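Local coordinates for putative type VI secretion protein (Escherichia coli, PDB 6SK0), which forms the trimeric puncturing spike at the tip of the type VI secretion system and carries a phospholipase effector, at the interface of chains A and B. Sequence-based numbering; all coordinates share one arbitrary frame. Chains: chain A/B, Putative type VI secretion protein.

The three contacts lie along one spike in which strands of the three copies intertwine; the contacts described join chains A and B. Contact 3 pairs strand 551-556 of chain A with strand 559-563 of chain B. About 21 Å from it, between the centres of the C-alpha atoms, contact 1 repeats this parallel pairing with strands 634-638 and 642-646. By the same measure, contact 2 lies about 28 Å from contact 1 and about 41 Å from contact 3; its strands are also bridged in parallel, but leucine, isoleucine and methionine side chains carry the contact. The contacts share no residue. Backbone pairing and core packing together probably help to hold the trimer along its length.

Contact 1: the interface of chains A and B. Residues chain A 636-638, 640, 642; chain B 643-647.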
# COMPACT_ATOMS: atom_id res chain seq x y z
N MET A 636 -7.83 -5.62 3.43
CA MET A 636 -8.17 -4.37 4.09
C MET A 636 -9.02 -3.58 3.11
O MET A 636 -8.51 -3.06 2.11
CB MET A 636 -6.91 -3.61 4.50
CG MET A 636 -7.15 -2.53 5.50
SD MET A 636 -5.67 -2.09 6.41
CE MET A 636 -4.99 -0.86 5.31
N VAL A 637 -10.31 -3.51 3.37
CA VAL A 637 -11.24 -2.95 2.40
C VAL A 637 -12.18 -1.96 3.07
O VAL A 637 -12.53 -2.09 4.25
CB VAL A 637 -12.05 -4.04 1.67
CG1 VAL A 637 -11.13 -4.87 0.80
CG2 VAL A 637 -12.81 -4.91 2.67
N SER A 638 -12.60 -0.98 2.28
CA SER A 638 -13.59 -0.00 2.68
C SER A 638 -14.18 0.59 1.42
O SER A 638 -13.49 0.75 0.42
CB SER A 638 -12.98 1.10 3.56
OG SER A 638 -13.92 2.12 3.80
N ARG A 640 -14.98 3.61 1.60
CA ARG A 640 -14.38 4.92 1.75
C ARG A 640 -12.86 4.83 1.62
O ARG A 640 -12.30 3.78 1.30
CB ARG A 640 -14.77 5.52 3.09
CG ARG A 640 -16.23 5.74 3.23
CD ARG A 640 -16.67 6.91 2.41
NE ARG A 640 -18.11 7.11 2.51
CZ ARG A 640 -18.74 8.21 2.11
NH1 ARG A 640 -18.05 9.21 1.58
NH2 ARG A 640 -20.05 8.30 2.24
N LEU A 642 -8.83 4.70 2.20
CA LEU A 642 -7.88 4.00 3.04
C LEU A 642 -6.63 4.85 3.14
O LEU A 642 -6.25 5.52 2.18
CB LEU A 642 -7.56 2.62 2.49
CG LEU A 642 -8.57 1.52 2.80
CD1 LEU A 642 -9.82 1.68 1.97
CD2 LEU A 642 -7.97 0.15 2.56
N ARG B 643 -4.66 -7.50 -0.03
CA ARG B 643 -5.43 -6.52 -0.76
C ARG B 643 -5.71 -5.33 0.13
O ARG B 643 -6.20 -5.47 1.25
CB ARG B 643 -6.74 -7.08 -1.29
CG ARG B 643 -7.54 -6.00 -2.00
CD ARG B 643 -8.67 -6.55 -2.78
NE ARG B 643 -8.36 -7.82 -3.39
CZ ARG B 643 -9.27 -8.69 -3.77
NH1 ARG B 643 -10.55 -8.41 -3.59
NH2 ARG B 643 -8.92 -9.83 -4.32
N ILE B 644 -5.40 -4.15 -0.38
CA ILE B 644 -5.79 -2.88 0.19
C ILE B 644 -6.66 -2.21 -0.85
O ILE B 644 -6.19 -1.88 -1.94
CB ILE B 644 -4.58 -2.02 0.56
CG1 ILE B 644 -3.82 -2.65 1.73
CG2 ILE B 644 -5.00 -0.62 0.90
CD1 ILE B 644 -2.68 -3.48 1.32
N ALA B 645 -7.94 -2.04 -0.54
CA ALA B 645 -8.88 -1.59 -1.55
C ALA B 645 -9.88 -0.61 -0.97
O ALA B 645 -10.50 -0.87 0.06
CB ALA B 645 -9.62 -2.78 -2.17
N SER B 646 -10.02 0.52 -1.65
CA SER B 646 -11.12 1.44 -1.44
C SER B 646 -12.08 1.29 -2.61
O SER B 646 -11.69 1.50 -3.76
CB SER B 646 -10.64 2.89 -1.32
OG SER B 646 -11.74 3.75 -1.14
N GLY B 647 -13.32 0.92 -2.31
CA GLY B 647 -14.28 0.67 -3.37
C GLY B 647 -14.68 1.91 -4.13
O GLY B 647 -14.81 1.88 -5.35
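B:Ala645, A:Met636 and B:Ile644 hide much surface where strand 634-638 of chain A runs parallel to strand 642-646 of chain B. Both backbone groups of A:Met636 are used: its N donates to B:Arg643 O at 2.7 Å, and its O accepts from B:Ala645 N at 2.9 Å. B:Ala645 continues the ladder, its O taking the N-H of A:Ser638 at 3.1 Å, and B:Gly647 N closes it on A:Ser638 O. The methyl CB of B:Ala645 lies 3.9 Å from A:Val637 CG1, one branch of the valine. On the other face, A:Met636 and B:Ile644 run alongside each other, pointing the same way. The methionine has CG anti to its backbone N (chi1 -164°) and bends at chi3, which brings its CE methyl to the CG1 branch of the isoleucine. The CG2 branch of B:Ile644 instead meets A:Leu642 CD2 at 3.5 Å, a tight contact between side chains that cross obliquely. A:Leu642 CD1 reaches B:Ser646 CB at 3.6 Å. In the loop after strand 634-638, A:Arg640 O accepts from the hydroxyl OG of B:Ser646, which lies well above the carbonyl plane, while A:Arg640 N is held within its own chain by A:Ser638 OG at 2.9 Å. The site thus joins two copies into one continuous sheet, backed by apolar side chains and tied at the turn after strand 634-638, which should help to keep the spike rigid.

Contact 2: the interface of chains A and B. Residues chain A 677, 684, 686, 695, 704; chain B 677, 686, 695.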
# COMPACT_ATOMS: atom_id res chain seq x y z
N LEU A 677 12.17 4.00 -10.44
CA LEU A 677 11.56 2.75 -10.88
C LEU A 677 12.64 1.90 -11.53
O LEU A 677 13.19 2.28 -12.56
CB LEU A 677 10.41 3.00 -11.85
CG LEU A 677 9.36 4.03 -11.48
CD1 LEU A 677 8.28 4.06 -12.54
CD2 LEU A 677 8.76 3.73 -10.12
N MET A 684 10.57 -2.17 -18.84
CA MET A 684 9.68 -1.16 -18.31
C MET A 684 8.75 -0.69 -19.41
O MET A 684 9.19 -0.38 -20.52
CB MET A 684 10.48 0.01 -17.74
CG MET A 684 9.67 1.12 -17.15
SD MET A 684 10.69 2.25 -16.20
CE MET A 684 11.48 1.11 -15.06
N LEU A 686 5.92 2.21 -19.97
CA LEU A 686 5.25 3.43 -19.54
C LEU A 686 4.31 3.81 -20.67
O LEU A 686 4.73 4.38 -21.68
CB LEU A 686 6.26 4.52 -19.22
CG LEU A 686 7.43 4.03 -18.35
CD1 LEU A 686 8.59 5.02 -18.34
CD2 LEU A 686 6.98 3.75 -16.93
N ILE A 695 7.02 13.94 -20.24
CA ILE A 695 8.21 13.61 -19.46
C ILE A 695 9.06 14.86 -19.40
O ILE A 695 9.52 15.36 -20.44
CB ILE A 695 8.98 12.44 -20.07
CG1 ILE A 695 8.06 11.23 -20.20
CG2 ILE A 695 10.21 12.12 -19.24
CD1 ILE A 695 8.64 10.11 -20.98
N MET A 704 18.10 10.06 -21.75
CA MET A 704 17.38 8.87 -22.18
C MET A 704 18.36 8.04 -22.98
O MET A 704 18.84 8.47 -24.03
CB MET A 704 16.15 9.24 -22.99
CG MET A 704 15.65 8.13 -23.86
SD MET A 704 14.02 8.48 -24.52
CE MET A 704 13.05 7.85 -23.19
N LEU B 677 3.81 10.82 -11.90
CA LEU B 677 4.95 10.68 -11.01
C LEU B 677 5.67 12.01 -10.95
O LEU B 677 6.21 12.47 -11.96
CB LEU B 677 5.89 9.57 -11.47
CG LEU B 677 5.30 8.22 -11.84
CD1 LEU B 677 6.41 7.26 -12.19
CD2 LEU B 677 4.47 7.67 -10.70
N LEU B 686 14.05 6.08 -14.29
CA LEU B 686 13.23 5.03 -14.86
C LEU B 686 14.19 4.09 -15.57
O LEU B 686 14.64 4.36 -16.68
CB LEU B 686 12.17 5.61 -15.79
CG LEU B 686 11.43 6.82 -15.20
CD1 LEU B 686 10.66 7.59 -16.26
CD2 LEU B 686 10.50 6.40 -14.08
N ILE B 695 8.04 3.33 -24.04
CA ILE B 695 7.29 4.50 -23.63
C ILE B 695 6.40 4.90 -24.80
O ILE B 695 6.91 5.23 -25.88
CB ILE B 695 8.21 5.65 -23.21
CG1 ILE B 695 9.15 5.19 -22.11
CG2 ILE B 695 7.41 6.86 -22.80
CD1 ILE B 695 10.23 6.14 -21.79
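Strands 675-679, 684-688, 693-697 and 702-706 of chain A meet strands 675-679, 684-688 and 693-697 of chain B, with A:Leu677 bridged in parallel to B:Leu686 and A:Leu686 to B:Ile695. The side chains of each bridged pair lie alongside each other and point the same way. A:Leu677 brings CD1 to within 3.6 Å of B:Leu686 CD2, and the same CD1 meets B:Leu677 CD1 tip to tip at 3.7 Å. B:Leu686 is touched on several sides. Its CB packs 3.7 Å from A:Met684 SD, with the methionine crossing the leucine at about a right angle. Its other methyl, CD1, comes to 3.9 Å from A:Leu686 CD1, so equivalent leucines of the two chains meet through the same branch. A:Leu686 CD1 also rests 3.8 Å from B:Ile695 CG1. In B:Ile695, CG1 is anti to the carbonyl carbon (chi1 -56°), and the extended chain (chi2 170°) carries CD1 to A:Met704 CE, which arrives end-on at 3.6 Å after the methionine bends at chi3. The CG2 branch takes another neighbour, meeting A:Ile695 CD1 tip to tip at 3.9 Å. No polar atom of these residues bonds across, so dispersion and the hydrophobic effect carry the side-chain contact. Repeated at successive strands, these inward-facing leucines, isoleucines and methionines form a layered apolar core between the intertwined chains of the spike's beta-helix.

Contact 3: the interface of chains A and B. Residues chain A 554-557, 560; chain B 561-565.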
# COMPACT_ATOMS: atom_id res chain seq x y z
N ILE A 554 -9.22 -1.82 21.10
CA ILE A 554 -8.26 -2.86 21.44
C ILE A 554 -6.93 -2.15 21.65
O ILE A 554 -6.34 -1.64 20.70
CB ILE A 554 -8.18 -3.94 20.37
CG1 ILE A 554 -9.52 -4.67 20.28
CG2 ILE A 554 -7.07 -4.91 20.68
CD1 ILE A 554 -9.71 -5.43 19.04
N ARG A 555 -6.48 -2.11 22.89
CA ARG A 555 -5.35 -1.29 23.28
C ARG A 555 -4.33 -2.16 24.01
O ARG A 555 -4.58 -2.59 25.14
CB ARG A 555 -5.80 -0.12 24.14
CG ARG A 555 -4.70 0.85 24.45
CD ARG A 555 -5.15 1.85 25.47
NE ARG A 555 -6.20 2.72 24.97
CZ ARG A 555 -5.98 3.84 24.28
NH1 ARG A 555 -4.74 4.22 24.01
NH2 ARG A 555 -7.00 4.57 23.87
N GLY A 556 -3.21 -2.41 23.37
CA GLY A 556 -2.13 -3.14 24.00
C GLY A 556 -0.90 -2.28 24.14
O GLY A 556 -0.26 -1.95 23.14
N GLY A 557 -0.54 -1.94 25.38
CA GLY A 557 0.54 -1.00 25.60
C GLY A 557 1.89 -1.48 25.09
O GLY A 557 2.75 -0.67 24.77
N ILE A 560 0.40 -5.17 19.61
CA ILE A 560 -0.78 -5.89 19.19
C ILE A 560 -0.35 -6.96 18.20
O ILE A 560 0.28 -6.64 17.18
CB ILE A 560 -1.83 -4.96 18.57
CG1 ILE A 560 -2.10 -3.75 19.47
CG2 ILE A 560 -3.09 -5.73 18.23
CD1 ILE A 560 -3.21 -3.93 20.43
N PHE B 561 -11.00 0.91 16.98
CA PHE B 561 -9.71 1.50 17.30
C PHE B 561 -8.81 0.39 17.82
O PHE B 561 -9.05 -0.15 18.90
CB PHE B 561 -9.86 2.63 18.31
CG PHE B 561 -8.58 3.35 18.59
CD1 PHE B 561 -7.66 3.57 17.59
CD2 PHE B 561 -8.30 3.82 19.86
CE1 PHE B 561 -6.49 4.24 17.84
CE2 PHE B 561 -7.13 4.50 20.12
CZ PHE B 561 -6.22 4.70 19.11
N ILE B 562 -7.79 0.05 17.05
CA ILE B 562 -6.79 -0.92 17.46
C ILE B 562 -5.48 -0.17 17.61
O ILE B 562 -4.98 0.42 16.65
CB ILE B 562 -6.66 -2.08 16.47
CG1 ILE B 562 -7.99 -2.81 16.35
CG2 ILE B 562 -5.54 -3.02 16.89
CD1 ILE B 562 -8.01 -3.87 15.31
N SER B 563 -4.94 -0.19 18.81
CA SER B 563 -3.89 0.74 19.17
C SER B 563 -2.87 0.05 20.06
O SER B 563 -3.23 -0.62 21.03
CB SER B 563 -4.48 1.95 19.88
OG SER B 563 -3.51 2.65 20.62
N ALA B 564 -1.60 0.22 19.73
CA ALA B 564 -0.51 -0.15 20.61
C ALA B 564 -0.05 1.02 21.48
O ALA B 564 1.12 1.07 21.86
CB ALA B 564 0.66 -0.72 19.81
N ASP B 565 -0.95 1.95 21.78
CA ASP B 565 -0.61 3.12 22.57
C ASP B 565 -0.91 2.86 24.04
O ASP B 565 -2.06 2.65 24.42
CB ASP B 565 -1.38 4.34 22.09
CG ASP B 565 -1.02 4.71 20.68
OD1 ASP B 565 -1.85 4.47 19.78
OD2 ASP B 565 0.10 5.21 20.49
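B:Ser563, A:Ile554 and A:Arg555 bury much of the surface where strand 551-556 of chain A runs parallel to strand 559-563 of chain B. A:Ile554 N donates to B:Phe561 O at 2.8 Å and A:Ile554 O accepts from B:Ser563 N, while B:Ser563 O receives A:Gly556 N at 2.9 Å. The side chain of A:Ile554 lies alongside B:Ile562, with A:Ile554 CD1 4.1 Å from B:Ile562 CG1. The other branch, B:Ile562 CG2, meets A:Ile560 CG2 at 3.9 Å. A:Arg555 leaves the other face with CG anti to the backbone N (chi1 -174°), then bends at chi3 to turn the edge of its guanidinium to chain B. A:Arg555 NH1 donates to the backbone O of B:Asp565 at 3.1 Å; this oxygen lies in the guanidinium plane, although the donor sits above the carbonyl plane. The guanidinium is turned 76° from the ring of B:Phe561, with A:Arg555 NH2 3.8 Å from B:Phe561 CE2. Behind this contact, B:Ser563 OG donates to the carboxylate OD1 of B:Asp565 at 2.6 Å and accepts from B:Asp565 N, which probably helps to hold the turn that presents the backbone oxygen to the arginine. The site extends sheet pairing between copies, and the arginine ties the end of strand 559-563 to the neighbouring chain, probably stabilising the trimer here.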